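Local coordinates for arginine decarboxylase, A207R protein (Paramecium bursaria Chlorella virus 1, PDB 2NVA), which catalyses the pyridoxal-phosphate-dependent decarboxylation of arginine to agmatine, working as an arginine decarboxylase built on the eukaryotic ornithine-decarboxylase-like fold, at residues Val47-Asn51 / Gly351-Val356; Leu56-Cys60 / Ile80-Arg86; Gly216-Ile221 / Arg255-His260; Tyr287-Ser291 / Leu357-Phe361. One frame throughout, in Å; residues are numbered along the deposited sequence.

Contact 1: residues Val47-Asn51 / Gly351-Val356; sequences VKCNN and GAYTNV. With PL2 ((4-{[(4-{[amino(imino)methyl]amino}butyl)amino]methyl}-5-hydroxy-6-methylpyridin-3-yl)methyl dihydrogen phosphate), chain I.
Here the loop that follows the first strand of the cofactor-binding TIM barrel meets a loop of the second domain, and both reach the pyridoxal phosphate-agmatine adduct. Residues 47-49 form a short 3-10 turn, after which Asn50 turns extended (phi/psi -168/113); in 351-356, Tyr353 has positive phi (59/46) before a 3-10 start at Asn355. Cys49 and Tyr353 lie closest, CA to CA 5.0 Å, with Asn50 and Val356 at 5.8 Å.

Three direct hydrogen bonds set the register: Tyr353 N to Cys49 O (3.0 Å), Asn50 ND2 to Gly351 O (2.8 Å) and Asn355 ND2 to Asn50 OD1 (3.1 Å). Asn50 suits its place because one amide offers both donor and acceptor. A water joins Asn50 ND2 (2.9 Å) to Asn355 OD1 (2.8 Å).

Apolar packing fills the gaps. Cys49 (chi1 t) lays SG over the face of the Tyr353 ring (chi1 m), 3.8 Å from its centroid, a sulfur-aromatic contact, and SG also meets Ala352 CB at 3.6 Å. Val356 CG1 covers Asn50 CA at 3.5 Å.

At the ligand, Tyr353 OH donates to phosphate OP3 of PL2 (2.6 Å), while Lys48, salt-bridged to Asp67, keeps NZ 3.8 Å from PL2 C2. The Tyr353 ring is thus set between Cys49 SG and PL2 CD on opposite faces, its backbone N bonded to Cys49 O and its hydroxyl to the phosphate.

Contact 2: residues Leu56-Cys60 / Ile80-Arg86; sequences LKTMC and IGVSPSR
Ile80, at the end of helix 71-80, is the apolar centre of this packing against helix 53-61. With both chi angles m, it sets CG2 3.8 Å from Lys57 CA and 3.9 Å from Cys60 CB, while CG1 reaches Leu56 CB at 4.0 Å; a branched side chain suits a surface made of successive helical turns. The nearest CA pairs are Lys57-Ile80 (6.0 Å) and Cys60-Val82 (6.4 Å). Gly81, at phi/psi 106/13, ends the helix in a Schellman motif, a conformation in which a CB would collide with the preceding carbonyl. The chain then extends through Val82, whose CG2 touches Cys60 SG at 3.6 Å, and enters a 3-10 turn at 84-86.

At the polar edge Arg86 (chi1 m, chi2 t, chi3 p) donates from NH1 to Cys60 O, 3.0 Å away and near the guanidinium plane. NH1 also bonds Val64 O, and NE bonds Asn65 OD1. Helix 53-61 thus meets helix 71-80 and its following loop through an apolar patch, edged by one carbonyl-bonding arginine.

Contact 3: residues Gly216-Ile221 / Arg255-His260; sequences GLHADI and RFFAEH. With PL2 ((4-{[(4-{[amino(imino)methyl]amino}butyl)amino]methyl}-5-hydroxy-6-methylpyridin-3-yl)methyl dihydrogen phosphate), chain I.
The phosphate site of the bound pyridoxal adduct, at the ends of the barrel strands, brings these segments together. Gly216 N donates to OP1 of PL2 (2.7 Å); Arg255 N bonds OP3 (2.8 Å) and Arg255 NE bonds OP2 (2.9 Å), so the start of helix 255-258 faces the phosphate. Arg255 NH2 is hydrogen-bonded to Ser179 and salt-bridged to Glu296. Gly216 has phi/psi 107/-23, where a CB would strike the preceding carbonyl oxygen. A water extends the site, linking OP1 (2.7 Å) with Leu217 O (2.8 Å) and Phe256 N (3.3 Å).

Beyond it, residues 217-221 run extended, nearest at His218-Phe256 (CA to CA 4.8 Å). Three CH-pi contacts follow: Arg255 CD lies 3.7 Å from the His218 ring centroid, small Ala219 lays CB 3.9 Å from that of Phe256 (chi1 t), and Ile221 CD1 is 3.9 Å from that of His260. His260 NE2 donates to the backbone Ala219 O (2.8 Å). Outside, Ala219 and Phe256 pack on helix 24-37, Leu217 on helix 229-241, and Phe257 and Ala258 on strand 41-46.

Contact 4: residues Tyr287-Ser291 / Leu357-Phe361; sequences YGGFS and LTTSF. With PL2 ((4-{[(4-{[amino(imino)methyl]amino}butyl)amino]methyl}-5-hydroxy-6-methylpyridin-3-yl)methyl dihydrogen phosphate), chain J.
Neither segment forms regular helix or strand; they pass as two irregular loops, closest at Gly288-Thr358 (CA to CA 4.4 Å) and wider at Ser291-Leu357 (6.8 Å). Gly288 adopts phi/psi -105/-108, a conformation that residues with a CB reach only with strain. Gly288 O lies 3.5 Å from Thr358 CA in a CA-H...O contact. Thr358 and Thr359 are extended (-65/139 and -120/166).

The carbonyl of Tyr287 receives two hydrogen bonds from one residue: Thr359 N to Tyr287 O, and Thr359 OG1 to Tyr287 O, each 2.8 Å. With chi1 p, OG1 also accepts from Phe361 N at 3.2 Å, an ST turn, so threonine serves as donor and acceptor at once.

Phe361 (chi1 t) points its edge at the face of Tyr287 (chi1 m) in a T-shaped stack, centroids 4.8 Å apart and planes at 61°, with CD2 of Tyr287 and CD2 of Phe361 at 3.8 Å. Ser291 OG (chi1 p) rests 3.4 Å from Leu357 CB.

Tyr287 OH accepts from guanidinium NH2 of the PL2 whose phosphate is bound by the second subunit (3.1 Å), and bonds Asp325 as well. Leu357 touches the other PL2 and packs on Tyr287 of the second subunit. The dimer interface therefore completes each active site: one subunit binds the phosphate while Tyr287 of the other meets the guanidinium, consistent with a part in substrate recognition.

From the N terminus, the chain first leaves strand 41-46 into 47-51, which waits some 300 residues for its partner. Contact 2 closes a short loop, tying helix 53-61 to the turn after helix 71-80; contact 3 then closes in series, joining the loop after strand 210-212 to helix 255-258. Both nest inside the loop of contact 1, which joins barrel to second domain. Contact 4 crosses contact 1, joining the loop after strand 277-282 to the loop before strand 367-371. Gly351 N probably bonds Glu259 O between contacts 1 and 3, which share one PL2, while Met59 CE meets Phe257 CB between contacts 2 and 3. Contacts 1 and 4 both meet the second subunit.

Contact 1: residues Val47-Asn51 / Gly351-Val356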
# COMPACT_ATOMS: atom_id res chain seq x y z
N VAL A 47 8.11 16.50 -0.98
CA VAL A 47 6.84 16.38 -1.69
C VAL A 47 6.17 15.00 -1.48
O VAL A 47 4.94 14.90 -1.40
CB VAL A 47 7.07 16.66 -3.20
CG1 VAL A 47 5.80 16.39 -4.04
CG2 VAL A 47 7.57 18.11 -3.40
N LYS A 48 7.00 13.96 -1.37
CA LYS A 48 6.53 12.59 -1.20
C LYS A 48 5.64 12.39 0.02
O LYS A 48 4.83 11.47 0.04
CB LYS A 48 7.72 11.62 -1.11
CG LYS A 48 8.67 11.96 0.03
CD LYS A 48 9.82 10.96 0.17
CE LYS A 48 11.01 11.30 -0.72
NZ LYS A 48 11.65 12.68 -0.46
N CYS A 49 5.80 13.25 1.02
CA CYS A 49 5.04 13.11 2.26
C CYS A 49 3.56 13.45 2.07
O CYS A 49 2.69 12.81 2.67
CB CYS A 49 5.67 13.99 3.34
SG CYS A 49 4.91 13.85 4.98
N ASN A 50 3.30 14.46 1.23
CA ASN A 50 1.95 14.89 0.90
C ASN A 50 2.07 15.83 -0.29
O ASN A 50 2.65 16.92 -0.18
CB ASN A 50 1.29 15.61 2.08
CG ASN A 50 -0.19 15.86 1.85
OD1 ASN A 50 -0.64 15.96 0.72
ND2 ASN A 50 -0.95 15.94 2.95
N ASN A 51 1.55 15.39 -1.43
CA ASN A 51 1.66 16.15 -2.67
C ASN A 51 0.39 16.91 -3.04
O ASN A 51 0.20 17.30 -4.19
CB ASN A 51 2.07 15.23 -3.82
CG ASN A 51 1.17 14.01 -3.91
OD1 ASN A 51 0.01 14.02 -3.47
ND2 ASN A 51 1.69 12.94 -4.51
N GLY A 351 -2.04 14.19 8.02
CA GLY A 351 -1.57 14.73 6.76
C GLY A 351 -0.24 14.18 6.24
O GLY A 351 0.13 14.47 5.12
N ALA A 352 0.46 13.38 7.05
CA ALA A 352 1.80 12.90 6.69
C ALA A 352 1.81 11.42 6.34
O ALA A 352 1.51 10.60 7.21
CB ALA A 352 2.77 13.19 7.81
N TYR A 353 2.13 11.10 5.08
CA TYR A 353 2.19 9.71 4.59
C TYR A 353 0.82 9.06 4.77
O TYR A 353 0.72 7.93 5.25
CB TYR A 353 3.30 8.91 5.31
CG TYR A 353 4.65 9.58 5.17
CD1 TYR A 353 5.29 9.60 3.93
CD2 TYR A 353 5.26 10.21 6.24
CE1 TYR A 353 6.52 10.22 3.76
CE2 TYR A 353 6.49 10.84 6.10
CZ TYR A 353 7.11 10.85 4.84
OH TYR A 353 8.32 11.47 4.67
N THR A 354 -0.23 9.78 4.36
CA THR A 354 -1.60 9.30 4.50
C THR A 354 -2.24 9.20 3.12
O THR A 354 -2.28 8.11 2.53
CB THR A 354 -2.42 10.17 5.46
OG1 THR A 354 -2.37 11.55 5.03
CG2 THR A 354 -1.83 10.08 6.87
N ASN A 355 -2.70 10.34 2.58
CA ASN A 355 -3.32 10.36 1.26
C ASN A 355 -2.40 9.89 0.12
O ASN A 355 -2.87 9.31 -0.85
CB ASN A 355 -3.94 11.72 0.93
CG ASN A 355 -3.00 12.88 1.24
OD1 ASN A 355 -2.78 13.22 2.41
ND2 ASN A 355 -2.49 13.53 0.18
N VAL A 356 -1.09 10.15 0.23
CA VAL A 356 -0.14 9.77 -0.84
C VAL A 356 -0.02 8.25 -1.00
O VAL A 356 0.46 7.77 -2.03
CB VAL A 356 1.27 10.36 -0.61
CG1 VAL A 356 1.26 11.88 -0.80
CG2 VAL A 356 1.81 9.98 0.79
N1 PL2 I . 14.23 13.55 2.53
C2 PL2 I . 14.44 12.31 2.06
C2A PL2 I . 15.58 12.06 1.04
C3 PL2 I . 13.62 11.27 2.51
O3 PL2 I . 13.87 10.02 2.03
C4 PL2 I . 12.59 11.49 3.44
C4A PL2 I . 11.65 10.37 3.96
C5 PL2 I . 12.43 12.82 3.89
C6 PL2 I . 13.26 13.82 3.41
P PL2 I . 10.26 13.20 7.12
N PL2 I . 12.29 9.03 3.93
CA PL2 I . 11.32 7.98 3.60
CG PL2 I . 9.18 6.81 4.29
OP2 PL2 I . 10.24 12.22 8.39
OP3 PL2 I . 8.75 13.19 6.52
OP1 PL2 I . 10.72 14.57 7.49
OP4 PL2 I . 11.22 12.44 6.08
C5M PL2 I . 11.33 13.18 4.91
CB PL2 I . 10.13 7.97 4.58
CD PL2 I . 8.01 6.77 5.30
NE PL2 I . 7.12 5.68 4.86
CZ PL2 I . 5.85 5.48 5.27
NH2 PL2 I . 5.16 4.44 4.75
NH1 PL2 I . 5.29 6.29 6.17
O HOH W 1 -0.08 12.17 2.59
O HOH W 2 -3.88 15.66 3.06
O HOH W 3 0.75 9.78 -4.16

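Contact 2: residues Leu56-Cys60 / Ile80-Arg86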
# COMPACT_ATOMS: atom_id res chain seq x y z
N LEU A 56 1.25 22.35 -1.79
CA LEU A 56 2.44 22.69 -2.55
C LEU A 56 2.42 24.17 -2.95
O LEU A 56 3.45 24.84 -2.89
CB LEU A 56 2.58 21.80 -3.79
CG LEU A 56 2.75 20.30 -3.57
CD1 LEU A 56 2.85 19.59 -4.93
CD2 LEU A 56 3.97 19.96 -2.71
N LYS A 57 1.25 24.67 -3.35
CA LYS A 57 1.12 26.10 -3.68
C LYS A 57 1.37 26.98 -2.46
O LYS A 57 1.99 28.05 -2.56
CB LYS A 57 -0.24 26.40 -4.32
CG LYS A 57 -0.51 27.87 -4.68
CD LYS A 57 0.56 28.45 -5.61
CE LYS A 57 0.13 29.81 -6.15
NZ LYS A 57 1.28 30.57 -6.77
N THR A 58 0.89 26.54 -1.30
CA THR A 58 1.10 27.25 -0.05
C THR A 58 2.58 27.34 0.30
O THR A 58 3.06 28.40 0.71
CB THR A 58 0.33 26.57 1.10
OG1 THR A 58 -1.07 26.54 0.77
CG2 THR A 58 0.51 27.34 2.41
N MET A 59 3.29 26.23 0.14
CA MET A 59 4.74 26.15 0.29
C MET A 59 5.41 27.15 -0.66
O MET A 59 6.25 27.96 -0.25
CB MET A 59 5.26 24.74 -0.09
CG MET A 59 4.89 23.53 0.85
SD MET A 59 5.49 23.78 2.54
CE MET A 59 4.75 22.32 3.24
N CYS A 60 5.03 27.07 -1.94
CA CYS A 60 5.62 27.89 -2.99
C CYS A 60 5.55 29.38 -2.63
O CYS A 60 6.55 30.10 -2.70
CB CYS A 60 4.91 27.64 -4.31
SG CYS A 60 5.33 28.79 -5.65
N ILE A 80 2.97 23.84 -10.43
CA ILE A 80 2.56 24.81 -9.40
C ILE A 80 3.10 26.22 -9.72
O ILE A 80 2.54 27.23 -9.25
CB ILE A 80 3.03 24.32 -7.98
CG1 ILE A 80 2.25 23.07 -7.52
CG2 ILE A 80 2.96 25.42 -6.92
CD1 ILE A 80 0.71 23.24 -7.49
N GLY A 81 4.18 26.28 -10.51
CA GLY A 81 4.82 27.54 -10.88
C GLY A 81 6.15 27.82 -10.19
O GLY A 81 6.67 28.93 -10.26
N VAL A 82 6.71 26.80 -9.53
CA VAL A 82 7.97 26.94 -8.83
C VAL A 82 9.09 26.82 -9.85
O VAL A 82 9.01 25.97 -10.74
CB VAL A 82 8.14 25.82 -7.77
CG1 VAL A 82 9.45 25.99 -6.97
CG2 VAL A 82 6.94 25.78 -6.82
N SER A 83 10.12 27.65 -9.72
CA SER A 83 11.33 27.49 -10.53
C SER A 83 12.03 26.17 -10.23
O SER A 83 12.20 25.82 -9.07
CB SER A 83 12.31 28.64 -10.26
OG SER A 83 13.50 28.43 -11.01
N PRO A 84 12.43 25.42 -11.27
CA PRO A 84 13.24 24.21 -11.05
C PRO A 84 14.54 24.49 -10.27
O PRO A 84 15.11 23.56 -9.69
CB PRO A 84 13.55 23.73 -12.47
CG PRO A 84 12.42 24.25 -13.29
CD PRO A 84 12.13 25.62 -12.70
N SER A 85 14.98 25.75 -10.23
CA SER A 85 16.17 26.13 -9.42
C SER A 85 15.95 25.91 -7.91
O SER A 85 16.92 25.83 -7.15
CB SER A 85 16.57 27.59 -9.68
OG SER A 85 15.56 28.49 -9.28
N ARG A 86 14.67 25.84 -7.51
CA ARG A 86 14.28 25.65 -6.09
C ARG A 86 14.15 24.17 -5.67
O ARG A 86 13.79 23.89 -4.53
CB ARG A 86 12.99 26.41 -5.78
CG ARG A 86 13.17 27.91 -5.73
CD ARG A 86 11.83 28.62 -5.84
NE ARG A 86 11.02 28.46 -4.63
CZ ARG A 86 9.82 29.03 -4.44
NH1 ARG A 86 9.15 28.84 -3.32
NH2 ARG A 86 9.29 29.77 -5.40

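Contact 3: residues Gly216-Ile221 / Arg255-His260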
# COMPACT_ATOMS: atom_id res chain seq x y z
N GLY A 216 12.88 14.01 9.09
CA GLY A 216 12.67 13.22 10.29
C GLY A 216 11.99 13.93 11.45
O GLY A 216 11.40 13.28 12.32
N LEU A 217 12.07 15.26 11.46
CA LEU A 217 11.56 16.04 12.59
C LEU A 217 10.03 16.12 12.65
O LEU A 217 9.36 16.28 11.61
CB LEU A 217 12.14 17.46 12.58
CG LEU A 217 13.65 17.60 12.64
CD1 LEU A 217 14.00 19.07 12.49
CD2 LEU A 217 14.23 17.05 13.93
N HIS A 218 9.49 15.98 13.85
CA HIS A 218 8.07 16.21 14.09
C HIS A 218 7.84 17.64 14.54
O HIS A 218 8.68 18.23 15.23
CB HIS A 218 7.55 15.31 15.20
CG HIS A 218 7.33 13.90 14.79
ND1 HIS A 218 8.32 12.94 14.89
CD2 HIS A 218 6.25 13.28 14.28
CE1 HIS A 218 7.84 11.78 14.46
NE2 HIS A 218 6.58 11.95 14.10
N ALA A 219 6.68 18.18 14.20
CA ALA A 219 6.22 19.41 14.81
C ALA A 219 5.40 19.02 16.05
O ALA A 219 4.18 18.97 15.99
CB ALA A 219 5.38 20.21 13.82
N ASP A 220 6.07 18.73 17.16
CA ASP A 220 5.39 18.28 18.38
C ASP A 220 4.83 19.46 19.16
O ASP A 220 5.59 20.31 19.63
CB ASP A 220 6.37 17.46 19.26
CG ASP A 220 6.61 16.06 18.72
OD1 ASP A 220 5.66 15.44 18.18
OD2 ASP A 220 7.76 15.57 18.81
N ILE A 221 3.52 19.51 19.31
CA ILE A 221 2.84 20.63 19.94
C ILE A 221 2.27 20.19 21.29
O ILE A 221 1.56 19.19 21.37
CB ILE A 221 1.68 21.10 19.04
CG1 ILE A 221 2.24 21.62 17.71
CG2 ILE A 221 0.82 22.20 19.77
CD1 ILE A 221 1.24 21.54 16.58
N ARG A 255 7.18 15.43 7.19
CA ARG A 255 6.14 15.36 8.21
C ARG A 255 6.02 16.61 9.11
O ARG A 255 4.96 16.85 9.68
CB ARG A 255 6.29 14.10 9.08
CG ARG A 255 7.51 14.13 10.01
CD ARG A 255 7.62 12.87 10.86
NE ARG A 255 7.94 11.68 10.06
CZ ARG A 255 7.11 10.65 9.89
NH1 ARG A 255 5.89 10.65 10.44
NH2 ARG A 255 7.48 9.61 9.14
N PHE A 256 7.11 17.38 9.24
CA PHE A 256 7.05 18.59 10.06
C PHE A 256 5.91 19.51 9.61
O PHE A 256 5.16 20.03 10.44
CB PHE A 256 8.39 19.36 10.06
CG PHE A 256 8.41 20.56 10.99
CD1 PHE A 256 8.88 20.44 12.29
CD2 PHE A 256 7.94 21.80 10.56
CE1 PHE A 256 8.89 21.55 13.16
CE2 PHE A 256 7.93 22.92 11.41
CZ PHE A 256 8.41 22.79 12.70
N PHE A 257 5.78 19.68 8.30
CA PHE A 257 4.72 20.54 7.74
C PHE A 257 3.43 19.80 7.43
O PHE A 257 2.35 20.36 7.58
CB PHE A 257 5.22 21.26 6.49
CG PHE A 257 6.38 22.18 6.76
CD1 PHE A 257 6.21 23.31 7.54
CD2 PHE A 257 7.63 21.91 6.23
CE1 PHE A 257 7.29 24.17 7.81
CE2 PHE A 257 8.72 22.76 6.49
CZ PHE A 257 8.53 23.89 7.28
N ALA A 258 3.56 18.55 6.98
CA ALA A 258 2.39 17.81 6.46
C ALA A 258 1.52 17.21 7.56
O ALA A 258 0.31 17.08 7.38
CB ALA A 258 2.84 16.74 5.46
N GLU A 259 2.12 16.82 8.68
CA GLU A 259 1.34 16.08 9.70
C GLU A 259 0.02 16.78 10.08
O GLU A 259 -1.05 16.18 9.99
CB GLU A 259 2.17 15.80 10.95
CG GLU A 259 1.39 15.05 12.05
CD GLU A 259 2.23 14.68 13.27
OE1 GLU A 259 3.47 14.87 13.24
OE2 GLU A 259 1.65 14.17 14.26
N HIS A 260 0.12 18.04 10.48
CA HIS A 260 -1.03 18.75 11.05
C HIS A 260 -1.88 19.45 10.00
O HIS A 260 -2.87 20.11 10.33
CB HIS A 260 -0.55 19.77 12.09
CG HIS A 260 0.29 19.15 13.17
ND1 HIS A 260 -0.19 18.17 14.02
CD2 HIS A 260 1.57 19.38 13.55
CE1 HIS A 260 0.77 17.81 14.86
NE2 HIS A 260 1.84 18.54 14.60
N1 PL2 I . 14.23 13.55 2.53
C2 PL2 I . 14.44 12.31 2.06
C2A PL2 I . 15.58 12.06 1.04
C3 PL2 I . 13.62 11.27 2.51
O3 PL2 I . 13.87 10.02 2.03
C4 PL2 I . 12.59 11.49 3.44
C4A PL2 I . 11.65 10.37 3.96
C5 PL2 I . 12.43 12.82 3.89
C6 PL2 I . 13.26 13.82 3.41
P PL2 I . 10.26 13.20 7.12
N PL2 I . 12.29 9.03 3.93
CA PL2 I . 11.32 7.98 3.60
CG PL2 I . 9.18 6.81 4.29
OP2 PL2 I . 10.24 12.22 8.39
OP3 PL2 I . 8.75 13.19 6.52
OP1 PL2 I . 10.72 14.57 7.49
OP4 PL2 I . 11.22 12.44 6.08
C5M PL2 I . 11.33 13.18 4.91
CB PL2 I . 10.13 7.97 4.58
CD PL2 I . 8.01 6.77 5.30
NE PL2 I . 7.12 5.68 4.86
CZ PL2 I . 5.85 5.48 5.27
NH2 PL2 I . 5.16 4.44 4.75
NH1 PL2 I . 5.29 6.29 6.17
O HOH W 4 10.33 16.75 9.07
O HOH W 5 5.12 16.79 12.36
O HOH W 6 3.48 15.76 16.24

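Contact 4: residues Tyr287-Ser291 / Leu357-Phe361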
# COMPACT_ATOMS: atom_id res chain seq x y z
N TYR A 287 -5.23 0.17 3.62
CA TYR A 287 -4.94 0.26 2.18
C TYR A 287 -5.42 1.58 1.57
O TYR A 287 -5.19 1.86 0.38
CB TYR A 287 -5.59 -0.92 1.45
CG TYR A 287 -4.99 -2.26 1.81
CD1 TYR A 287 -3.76 -2.64 1.31
CD2 TYR A 287 -5.64 -3.13 2.69
CE1 TYR A 287 -3.20 -3.88 1.63
CE2 TYR A 287 -5.09 -4.37 3.03
CZ TYR A 287 -3.88 -4.74 2.48
OH TYR A 287 -3.33 -5.97 2.80
N GLY A 288 -6.10 2.37 2.37
CA GLY A 288 -6.54 3.70 1.95
C GLY A 288 -5.65 4.73 2.62
O GLY A 288 -4.47 4.86 2.28
N GLY A 289 -6.21 5.45 3.59
CA GLY A 289 -5.49 6.53 4.27
C GLY A 289 -4.70 6.11 5.51
O GLY A 289 -3.99 6.95 6.09
N PHE A 290 -4.82 4.85 5.90
CA PHE A 290 -4.24 4.39 7.17
C PHE A 290 -3.02 3.48 7.07
O PHE A 290 -2.80 2.62 7.94
CB PHE A 290 -5.32 3.77 8.07
CG PHE A 290 -6.31 4.78 8.59
CD1 PHE A 290 -6.13 5.39 9.83
CD2 PHE A 290 -7.41 5.16 7.81
CE1 PHE A 290 -7.04 6.35 10.29
CE2 PHE A 290 -8.32 6.10 8.28
CZ PHE A 290 -8.13 6.70 9.51
N SER A 291 -2.21 3.66 6.03
CA SER A 291 -1.02 2.82 5.88
C SER A 291 -0.02 3.00 7.01
O SER A 291 0.79 2.11 7.27
CB SER A 291 -0.34 3.04 4.52
OG SER A 291 0.11 4.38 4.41
N LEU A 357 -0.42 7.50 0.03
CA LEU A 357 -0.25 6.06 -0.00
C LEU A 357 -1.53 5.26 -0.28
O LEU A 357 -1.59 4.05 -0.05
CB LEU A 357 0.42 5.59 1.28
CG LEU A 357 1.93 5.80 1.23
CD1 LEU A 357 2.47 6.14 2.58
CD2 LEU A 357 2.61 4.56 0.67
N THR A 358 -2.53 5.95 -0.81
CA THR A 358 -3.84 5.36 -1.10
C THR A 358 -3.74 4.29 -2.19
O THR A 358 -3.02 4.46 -3.17
CB THR A 358 -4.86 6.47 -1.51
OG1 THR A 358 -4.97 7.39 -0.43
CG2 THR A 358 -6.24 5.87 -1.76
N THR A 359 -4.45 3.17 -2.00
CA THR A 359 -4.67 2.20 -3.08
C THR A 359 -6.16 2.05 -3.38
O THR A 359 -7.01 2.47 -2.58
CB THR A 359 -4.16 0.78 -2.74
OG1 THR A 359 -5.06 0.14 -1.83
CG2 THR A 359 -2.74 0.82 -2.13
N SER A 360 -6.46 1.41 -4.51
CA SER A 360 -7.84 1.08 -4.83
C SER A 360 -8.14 -0.40 -4.57
O SER A 360 -9.06 -0.96 -5.17
CB SER A 360 -8.18 1.47 -6.28
OG SER A 360 -7.32 0.86 -7.22
N PHE A 361 -7.36 -1.02 -3.68
CA PHE A 361 -7.55 -2.43 -3.33
C PHE A 361 -9.01 -2.66 -2.89
O PHE A 361 -9.56 -1.87 -2.13
CB PHE A 361 -6.57 -2.83 -2.23
CG PHE A 361 -6.57 -4.33 -1.91
CD1 PHE A 361 -6.52 -5.29 -2.94
CD2 PHE A 361 -6.57 -4.77 -0.59
CE1 PHE A 361 -6.50 -6.66 -2.64
CE2 PHE A 361 -6.56 -6.12 -0.28
CZ PHE A 361 -6.52 -7.07 -1.31
N1 PL2 J . -13.44 -14.35 -1.13
C2 PL2 J . -13.33 -13.50 -0.10
C2A PL2 J . -14.60 -13.10 0.67
C3 PL2 J . -12.07 -13.02 0.28
O3 PL2 J . -11.98 -12.17 1.34
C4 PL2 J . -10.91 -13.41 -0.44
C4A PL2 J . -9.48 -12.93 -0.12
C5 PL2 J . -11.11 -14.30 -1.53
C6 PL2 J . -12.39 -14.75 -1.84
P PL2 J . -7.75 -16.07 -2.58
N PL2 J . -9.31 -12.50 1.27
CA PL2 J . -8.54 -11.23 1.31
CG PL2 J . -6.15 -10.36 1.22
OP2 PL2 J . -6.54 -16.52 -1.67
OP3 PL2 J . -7.15 -15.00 -3.62
OP1 PL2 J . -8.34 -17.20 -3.32
OP4 PL2 J . -8.82 -15.27 -1.65
C5M PL2 J . -9.91 -14.79 -2.35
CB PL2 J . -7.16 -11.36 0.61
CD PL2 J . -4.75 -10.57 0.63
NE PL2 J . -3.97 -9.35 0.94
CZ PL2 J . -2.80 -9.06 0.36
NH2 PL2 J . -2.17 -7.92 0.69
NH1 PL2 J . -2.25 -9.88 -0.53